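Local coordinates for PbSGBP-B lipoprotein (Prevotella bryantii B14, PDB 6D2Y) that probably binds polysaccharide at the bacterial surface as a lipoprotein of a polysaccharide utilization locus, and holds a magnesium ion, at residues A[265-271]-A[441-447]; A[315-320]-A[448-452]; A[104-108]-A[155-161]. All blocks are in the same frame, centred on the assembly; numbering follows the deposited sequence.

Contact 3 comes first along the chain: its two segments lie in loops, one before strand 111-116 and the other between strands 148-154 and 165-168 of the IPT/TIG domain. Contacts 1 and 2 follow, both within the xyloglucan-binding domain, with their segments alternating in sequence. They adjoin where Pro447 passes directly to Ile448, so one run of chain leaves a loop pairing and enters strand 449-458. Their centres are about 17 Å apart. Contact 3 is remote, its centre about 47 Å from that of contact 1 and about 37 Å from that of contact 2, consistent with an elongated chain whose interdomain packing is separate from its metal-bearing C-terminal part.

Contact 1. Residues A[265-271]-A[441-447]; sequences GVTMAAN and DGVECTP
Ala270, Met268 and Thr446 bury the most surface where 265-271 runs against 441-447. The methyl of Ala270 sits over the opposing backbone, its CB 3.3 Å from Gly442 O, while its own carbonyl turns to the same glycine: Gly442 N donates to Ala270 O at 2.8 Å, nearly straight (170° at the hydrogen). Met268, present as selenomethionine, and Cys445 exchange two backbone hydrogen bonds. Met268 N reaches Cys445 O at 2.8 Å, and Met268 O takes a longer bond from Cys445 N at 3.3 Å. The start of the Met268 side chain faces the other segment, CB lying 3.7 Å from Pro447 CD and CG 3.8 Å from Cys445 SG; bends at chi2 (81°) and chi3 (99°) then carry the selenium end away, and the side chain also meets Phe278. Thr446 is engaged mainly through carbon. Its CA approaches Val266 O at 3.2 Å in a CA-H...O contact, and CG2, beside its own backbone N, packs near the same carbonyl. Thr267 CG2 meets the extended Glu444 side chain, 3.3 Å from OE2. At the far end Asp441 lies against Asn271, though its OD1 forms a salt bridge with Lys430. Neither segment is a regular strand; Met268 and Cys445 make an isolated antiparallel beta bridge, a hydrogen-bonded pair joining two long loops of the xyloglucan-binding domain family.

Contact 2. Residues A[315-320]-A[448-452]; sequences FEMLIP and IIKID. With MG (magnesium ion), chain B.
Lys450 O is approached by two groups of the neighbouring strand: Leu318 N donates to it at 2.8 Å, and Met317 CA comes to 3.2 Å in a CA-H...O contact. Strands 315-318 and 449-452 run antiparallel at 155°, their axes 4.7 Å apart. Glu316 with Asp452 and Leu318 with Lys450 are hydrogen-bonded pairs, each bonded in both directions; Met317 with Ile451 is the non-hydrogen-bonded pair between them. Met317 and Ile451 share one face of the sheet. Met317, a selenomethionine, is fully extended, with CG anti to its backbone N (chi1 178°), which brings CE across Ile449 to a tight 3.4 Å from its CG2. Neighbouring apolar contacts join Phe315 CD2 to Ile451 CG2 at 3.9 Å and set Ile319 alongside Ile449. Pro320 CD rests on Ile448 O. In this beta sandwich strand 311-318 lies between 393-398 and 449-458, and Met317 and Ile449 both touch Met330 on strand 330-335 of another sheet. The face bearing Glu316, Leu318, Lys450 and Asp452 is more polar. Glu316 OE2 bonds to Thr394 and its OE1 forms a salt bridge with Arg455, while Lys450 NZ bonds to Thr252. The Asp452 carboxylate grips the magnesium ion with OD1 at 2.4 Å and OD2 at 2.5 Å; a water, Asp227 OD2 and the backbone O atoms of Asp225, Ser255 and Asn257 complete the site. The backbone N and O of Asp452 are both hydrogen-bonded to Glu316, so the metal ligand is carried on a paired strand residue. Glu316 OE1 stands 6.0 Å from Asp452 OD1, and the like charges are probably tolerated because the cation and Arg455 offset them.

Contact 3. Residues A[104-108]-A[155-161]; sequences IPSVV and YFLDYDN
Val108 overlaps the face of Tyr159: its CG1 stands 3.4 Å from the ring centroid and only 7° off the ring normal, a CH-pi contact over the middle of the aromatic system. In Val108 the methyl that touches lies between the backbone N and the carbonyl carbon (chi1 52°), a placement that lowers CG1 onto the ring. The edge of the same ring is met by backbone. Tyr159 OH donates to Pro105 O at 2.8 Å, approaching nearly end-on to the carbonyl, and CE2 lies 3.2 Å from Ser106 O. Since the hydroxyl also bonds to the hydroxyl of Tyr207, the ring is fixed at its outer end as well as over its face. Tyr159 comes from the IPT/TIG domain, an immunoglobulin-like E-set fold, in the loop after strand 148-154. Segment 104-108 instead lies in the loop before strand 111-116 of the preceding five-stranded mixed sheet, so the ring is inserted at a junction between two beta units. Asn161 adds a polar grip next to it: ND2 donates to Val108 O at 3.1 Å, bent to 139° at the hydrogen, with the acceptor lying out of the plane of the Asn161 amide. Its OD1 accepts from a water at 2.8 Å, and that water in turn accepts from Val108 N, so both backbone polar atoms of Val108 are linked to one amide. Toward the other end Ile104 crosses Leu157, CG2 to CD1 at 4.2 Å, and its CD1 reaches the edge of the Tyr155 ring, 4.3 Å from CE2; Lys184 makes a cation-pi contact with that ring and also touches Ile104.

Contact 1. Residues A[265-271]-A[441-447]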
# COMPACT_ATOMS: atom_id res chain seq x y z
N GLY A 265 -22.56 -11.91 -18.35
CA GLY A 265 -23.02 -13.25 -18.67
C GLY A 265 -21.94 -14.25 -19.00
O GLY A 265 -22.26 -15.43 -19.23
N VAL A 266 -20.67 -13.84 -19.04
CA VAL A 266 -19.57 -14.75 -19.31
C VAL A 266 -19.22 -15.47 -18.01
O VAL A 266 -18.74 -14.85 -17.06
CB VAL A 266 -18.35 -14.01 -19.88
CG1 VAL A 266 -17.31 -15.01 -20.37
CG2 VAL A 266 -18.78 -13.09 -21.01
N THR A 267 -19.44 -16.78 -17.98
CA THR A 267 -19.34 -17.54 -16.74
C THR A 267 -17.89 -17.92 -16.46
O THR A 267 -17.17 -18.38 -17.35
CB THR A 267 -20.21 -18.79 -16.81
OG1 THR A 267 -21.59 -18.41 -16.89
CG2 THR A 267 -20.01 -19.67 -15.58
N MSE A 268 -17.51 -17.80 -15.19
CA MSE A 268 -16.19 -18.17 -14.72
C MSE A 268 -16.44 -19.34 -13.81
O MSE A 268 -17.27 -19.22 -12.88
CB MSE A 268 -15.56 -17.03 -13.94
CG MSE A 268 -14.66 -17.55 -12.83
SE MSE A 268 -12.91 -18.03 -13.58
CE MSE A 268 -11.93 -16.39 -13.10
N ALA A 269 -15.78 -20.47 -14.04
CA ALA A 269 -16.00 -21.66 -13.24
C ALA A 269 -15.46 -21.47 -11.82
O ALA A 269 -14.53 -20.70 -11.58
CB ALA A 269 -15.35 -22.88 -13.89
N ALA A 270 -16.07 -22.20 -10.88
CA ALA A 270 -15.66 -22.10 -9.48
C ALA A 270 -14.24 -22.61 -9.27
O ALA A 270 -13.52 -22.09 -8.41
CB ALA A 270 -16.63 -22.86 -8.59
N ASN A 271 -13.82 -23.61 -10.03
CA ASN A 271 -12.46 -24.14 -9.92
C ASN A 271 -11.44 -23.32 -10.70
O ASN A 271 -10.28 -23.73 -10.80
CB ASN A 271 -12.43 -25.60 -10.39
CG ASN A 271 -12.61 -25.74 -11.89
OD1 ASN A 271 -13.21 -24.88 -12.54
ND2 ASN A 271 -12.10 -26.83 -12.45
N ASP A 441 -10.57 -23.09 -4.54
CA ASP A 441 -11.73 -22.87 -5.38
C ASP A 441 -12.52 -21.66 -4.90
O ASP A 441 -12.33 -21.16 -3.78
CB ASP A 441 -12.63 -24.11 -5.38
CG ASP A 441 -12.03 -25.27 -6.16
OD1 ASP A 441 -11.00 -25.06 -6.83
OD2 ASP A 441 -12.59 -26.38 -6.09
N GLY A 442 -13.42 -21.18 -5.75
CA GLY A 442 -14.29 -20.07 -5.43
C GLY A 442 -15.74 -20.44 -5.66
O GLY A 442 -16.13 -21.61 -5.58
N VAL A 443 -16.54 -19.42 -5.95
CA VAL A 443 -17.95 -19.59 -6.31
C VAL A 443 -18.13 -19.18 -7.76
O VAL A 443 -17.47 -18.26 -8.24
CB VAL A 443 -18.88 -18.79 -5.37
CG1 VAL A 443 -18.56 -19.08 -3.92
CG2 VAL A 443 -18.77 -17.29 -5.65
N GLU A 444 -19.00 -19.90 -8.47
CA GLU A 444 -19.25 -19.60 -9.87
C GLU A 444 -19.80 -18.19 -10.01
O GLU A 444 -20.66 -17.75 -9.24
CB GLU A 444 -20.23 -20.62 -10.46
CG GLU A 444 -20.44 -20.49 -11.96
CD GLU A 444 -21.50 -21.43 -12.48
OE1 GLU A 444 -22.50 -21.65 -11.76
OE2 GLU A 444 -21.34 -21.95 -13.60
N CYS A 445 -19.28 -17.46 -11.00
CA CYS A 445 -19.61 -16.05 -11.14
C CYS A 445 -19.56 -15.66 -12.61
O CYS A 445 -19.21 -16.46 -13.49
CB CYS A 445 -18.65 -15.19 -10.31
SG CYS A 445 -16.90 -15.59 -10.52
N THR A 446 -19.91 -14.40 -12.87
CA THR A 446 -19.77 -13.77 -14.18
C THR A 446 -19.09 -12.43 -13.93
O THR A 446 -19.74 -11.38 -13.90
CB THR A 446 -21.12 -13.59 -14.88
OG1 THR A 446 -22.00 -12.84 -14.03
CG2 THR A 446 -21.74 -14.94 -15.19
N PRO A 447 -17.77 -12.43 -13.73
CA PRO A 447 -17.10 -11.22 -13.27
C PRO A 447 -16.80 -10.25 -14.39
O PRO A 447 -16.53 -10.63 -15.53
CB PRO A 447 -15.80 -11.76 -12.66
CG PRO A 447 -15.50 -12.98 -13.48
CD PRO A 447 -16.84 -13.56 -13.88

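Contact 2. Residues A[315-320]-A[448-452]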
# COMPACT_ATOMS: atom_id res chain seq x y z
N PHE A 315 -2.67 0.05 -10.04
CA PHE A 315 -3.69 0.27 -11.06
C PHE A 315 -5.01 0.57 -10.35
O PHE A 315 -5.20 0.20 -9.19
CB PHE A 315 -3.84 -0.93 -12.00
CG PHE A 315 -4.28 -2.20 -11.32
CD1 PHE A 315 -3.34 -3.08 -10.80
CD2 PHE A 315 -5.63 -2.53 -11.21
CE1 PHE A 315 -3.74 -4.26 -10.18
CE2 PHE A 315 -6.03 -3.70 -10.59
CZ PHE A 315 -5.08 -4.56 -10.08
N GLU A 316 -5.91 1.23 -11.07
CA GLU A 316 -7.27 1.46 -10.60
C GLU A 316 -8.19 0.41 -11.20
O GLU A 316 -8.02 -0.02 -12.35
CB GLU A 316 -7.76 2.86 -10.96
CG GLU A 316 -7.39 3.93 -9.94
CD GLU A 316 -5.93 4.33 -9.99
OE1 GLU A 316 -5.41 4.51 -11.11
OE2 GLU A 316 -5.30 4.46 -8.92
N MSE A 317 -9.18 -0.01 -10.41
CA MSE A 317 -10.00 -1.17 -10.77
C MSE A 317 -11.47 -0.97 -10.41
O MSE A 317 -11.80 -0.45 -9.34
CB MSE A 317 -9.44 -2.41 -10.07
CG MSE A 317 -10.20 -3.72 -10.29
SE MSE A 317 -9.38 -5.07 -9.15
CE MSE A 317 -10.20 -6.69 -9.80
N LEU A 318 -12.35 -1.37 -11.32
CA LEU A 318 -13.79 -1.30 -11.10
C LEU A 318 -14.38 -2.68 -11.31
O LEU A 318 -14.16 -3.32 -12.34
CB LEU A 318 -14.45 -0.30 -12.05
CG LEU A 318 -15.80 0.31 -11.65
CD1 LEU A 318 -16.17 1.46 -12.57
CD2 LEU A 318 -16.93 -0.71 -11.63
N ILE A 319 -15.14 -3.15 -10.32
CA ILE A 319 -15.96 -4.35 -10.44
C ILE A 319 -17.40 -3.97 -10.15
O ILE A 319 -17.72 -3.58 -9.02
CB ILE A 319 -15.49 -5.47 -9.50
CG1 ILE A 319 -14.06 -5.89 -9.83
CG2 ILE A 319 -16.43 -6.66 -9.58
CD1 ILE A 319 -13.59 -7.07 -9.00
N PRO A 320 -18.30 -4.06 -11.13
CA PRO A 320 -19.71 -3.73 -10.87
C PRO A 320 -20.31 -4.64 -9.81
O PRO A 320 -19.96 -5.81 -9.69
CB PRO A 320 -20.38 -3.93 -12.23
CG PRO A 320 -19.27 -3.80 -13.23
CD PRO A 320 -18.06 -4.37 -12.55
N ILE A 448 -16.86 -8.96 -14.05
CA ILE A 448 -16.46 -7.87 -14.92
C ILE A 448 -15.43 -7.05 -14.17
O ILE A 448 -15.73 -6.49 -13.11
CB ILE A 448 -17.64 -6.99 -15.35
CG1 ILE A 448 -18.53 -7.74 -16.35
CG2 ILE A 448 -17.14 -5.69 -15.96
CD1 ILE A 448 -19.54 -6.86 -17.07
N ILE A 449 -14.21 -7.00 -14.69
CA ILE A 449 -13.11 -6.28 -14.06
C ILE A 449 -12.59 -5.25 -15.05
O ILE A 449 -12.02 -5.61 -16.09
CB ILE A 449 -11.98 -7.22 -13.62
CG1 ILE A 449 -12.47 -8.17 -12.52
CG2 ILE A 449 -10.76 -6.42 -13.18
CD1 ILE A 449 -11.56 -9.34 -12.29
N LYS A 450 -12.80 -3.98 -14.74
CA LYS A 450 -12.30 -2.89 -15.55
C LYS A 450 -11.03 -2.35 -14.91
O LYS A 450 -11.01 -2.07 -13.70
CB LYS A 450 -13.36 -1.80 -15.71
CG LYS A 450 -14.64 -2.34 -16.32
CD LYS A 450 -15.67 -1.25 -16.55
CE LYS A 450 -16.92 -1.83 -17.20
NZ LYS A 450 -18.01 -0.82 -17.31
N ILE A 451 -9.98 -2.21 -15.70
CA ILE A 451 -8.67 -1.83 -15.21
C ILE A 451 -8.20 -0.61 -15.99
O ILE A 451 -8.39 -0.54 -17.21
CB ILE A 451 -7.66 -2.99 -15.32
CG1 ILE A 451 -8.04 -4.11 -14.35
CG2 ILE A 451 -6.24 -2.52 -15.06
CD1 ILE A 451 -7.29 -5.41 -14.57
N ASP A 452 -7.60 0.34 -15.29
CA ASP A 452 -6.95 1.46 -15.95
C ASP A 452 -5.78 1.92 -15.08
O ASP A 452 -5.72 1.62 -13.88
CB ASP A 452 -7.95 2.59 -16.23
CG ASP A 452 -7.33 3.75 -16.99
OD1 ASP A 452 -7.67 4.92 -16.68
OD2 ASP A 452 -6.51 3.50 -17.88
MG MG B . -7.51 5.56 -18.99
O HOH W 1 -6.33 6.73 -17.84

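Contact 3. Residues A[104-108]-A[155-161]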
# COMPACT_ATOMS: atom_id res chain seq x y z
N ILE A 104 -2.49 5.46 24.07
CA ILE A 104 -2.34 6.79 23.46
C ILE A 104 -3.22 7.78 24.22
O ILE A 104 -4.41 7.49 24.47
CB ILE A 104 -2.73 6.74 21.98
CG1 ILE A 104 -1.56 6.21 21.14
CG2 ILE A 104 -3.17 8.11 21.48
CD1 ILE A 104 -1.99 5.36 19.97
N PRO A 105 -2.71 8.94 24.61
CA PRO A 105 -3.55 9.91 25.32
C PRO A 105 -4.58 10.55 24.40
O PRO A 105 -4.28 10.91 23.26
CB PRO A 105 -2.53 10.95 25.83
CG PRO A 105 -1.39 10.85 24.86
CD PRO A 105 -1.32 9.41 24.46
N SER A 106 -5.80 10.70 24.92
CA SER A 106 -6.87 11.31 24.14
C SER A 106 -6.79 12.84 24.17
O SER A 106 -7.04 13.49 23.16
CB SER A 106 -8.24 10.85 24.65
OG SER A 106 -8.51 9.52 24.23
N VAL A 107 -6.45 13.42 25.32
CA VAL A 107 -6.16 14.84 25.45
C VAL A 107 -4.71 14.96 25.90
O VAL A 107 -4.33 14.47 26.98
CB VAL A 107 -7.13 15.54 26.41
CG1 VAL A 107 -7.27 14.75 27.70
CG2 VAL A 107 -6.66 16.97 26.70
N VAL A 108 -3.87 15.56 25.06
CA VAL A 108 -2.43 15.66 25.31
C VAL A 108 -2.12 17.05 25.83
O VAL A 108 -2.53 18.06 25.24
CB VAL A 108 -1.63 15.32 24.04
CG1 VAL A 108 -2.10 16.15 22.85
CG2 VAL A 108 -0.13 15.54 24.27
N TYR A 155 -1.76 5.70 13.31
CA TYR A 155 -1.32 6.84 14.11
C TYR A 155 -1.79 8.17 13.51
O TYR A 155 -1.05 9.15 13.47
CB TYR A 155 0.19 6.83 14.32
CG TYR A 155 0.68 5.57 15.00
CD1 TYR A 155 1.43 4.63 14.31
CD2 TYR A 155 0.39 5.32 16.34
CE1 TYR A 155 1.88 3.48 14.93
CE2 TYR A 155 0.83 4.17 16.96
CZ TYR A 155 1.57 3.25 16.25
OH TYR A 155 2.01 2.11 16.88
N PHE A 156 -3.04 8.19 13.03
CA PHE A 156 -3.69 9.43 12.62
C PHE A 156 -4.41 9.98 13.84
O PHE A 156 -5.57 9.67 14.11
CB PHE A 156 -4.67 9.18 11.47
CG PHE A 156 -4.02 8.66 10.22
CD1 PHE A 156 -2.75 9.08 9.85
CD2 PHE A 156 -4.68 7.75 9.41
CE1 PHE A 156 -2.16 8.59 8.70
CE2 PHE A 156 -4.09 7.26 8.26
CZ PHE A 156 -2.83 7.68 7.90
N LEU A 157 -3.70 10.81 14.61
CA LEU A 157 -4.21 11.34 15.86
C LEU A 157 -4.39 12.85 15.74
O LEU A 157 -3.43 13.57 15.45
CB LEU A 157 -3.28 10.98 17.02
CG LEU A 157 -2.71 9.57 16.93
CD1 LEU A 157 -1.51 9.39 17.85
CD2 LEU A 157 -3.79 8.54 17.24
N ASP A 158 -5.62 13.31 15.97
CA ASP A 158 -6.00 14.71 15.82
C ASP A 158 -6.36 15.29 17.18
O ASP A 158 -7.16 14.70 17.92
CB ASP A 158 -7.19 14.82 14.85
CG ASP A 158 -7.62 16.26 14.62
OD1 ASP A 158 -6.79 17.06 14.15
OD2 ASP A 158 -8.80 16.57 14.89
N TYR A 159 -5.78 16.44 17.50
CA TYR A 159 -6.01 17.10 18.78
C TYR A 159 -6.44 18.54 18.55
O TYR A 159 -6.17 19.13 17.50
CB TYR A 159 -4.75 17.09 19.66
CG TYR A 159 -4.25 15.71 20.04
CD1 TYR A 159 -3.11 15.18 19.45
CD2 TYR A 159 -4.91 14.95 21.00
CE1 TYR A 159 -2.65 13.92 19.80
CE2 TYR A 159 -4.45 13.70 21.36
CZ TYR A 159 -3.32 13.19 20.75
OH TYR A 159 -2.86 11.94 21.09
N ASP A 160 -7.11 19.10 19.56
CA ASP A 160 -7.50 20.51 19.52
C ASP A 160 -6.27 21.41 19.43
O ASP A 160 -6.19 22.29 18.56
CB ASP A 160 -8.33 20.86 20.75
CG ASP A 160 -9.67 20.17 20.76
OD1 ASP A 160 -10.43 20.35 21.75
OD2 ASP A 160 -9.98 19.45 19.79
N ASN A 161 -5.31 21.21 20.33
CA ASN A 161 -4.12 22.05 20.38
C ASN A 161 -3.13 21.74 19.26
O ASN A 161 -2.15 22.48 19.10
CB ASN A 161 -3.43 21.90 21.74
CG ASN A 161 -3.45 20.47 22.25
OD1 ASN A 161 -4.43 19.75 22.08
ND2 ASN A 161 -2.36 20.07 22.90
O HOH W 2 -5.56 17.61 23.42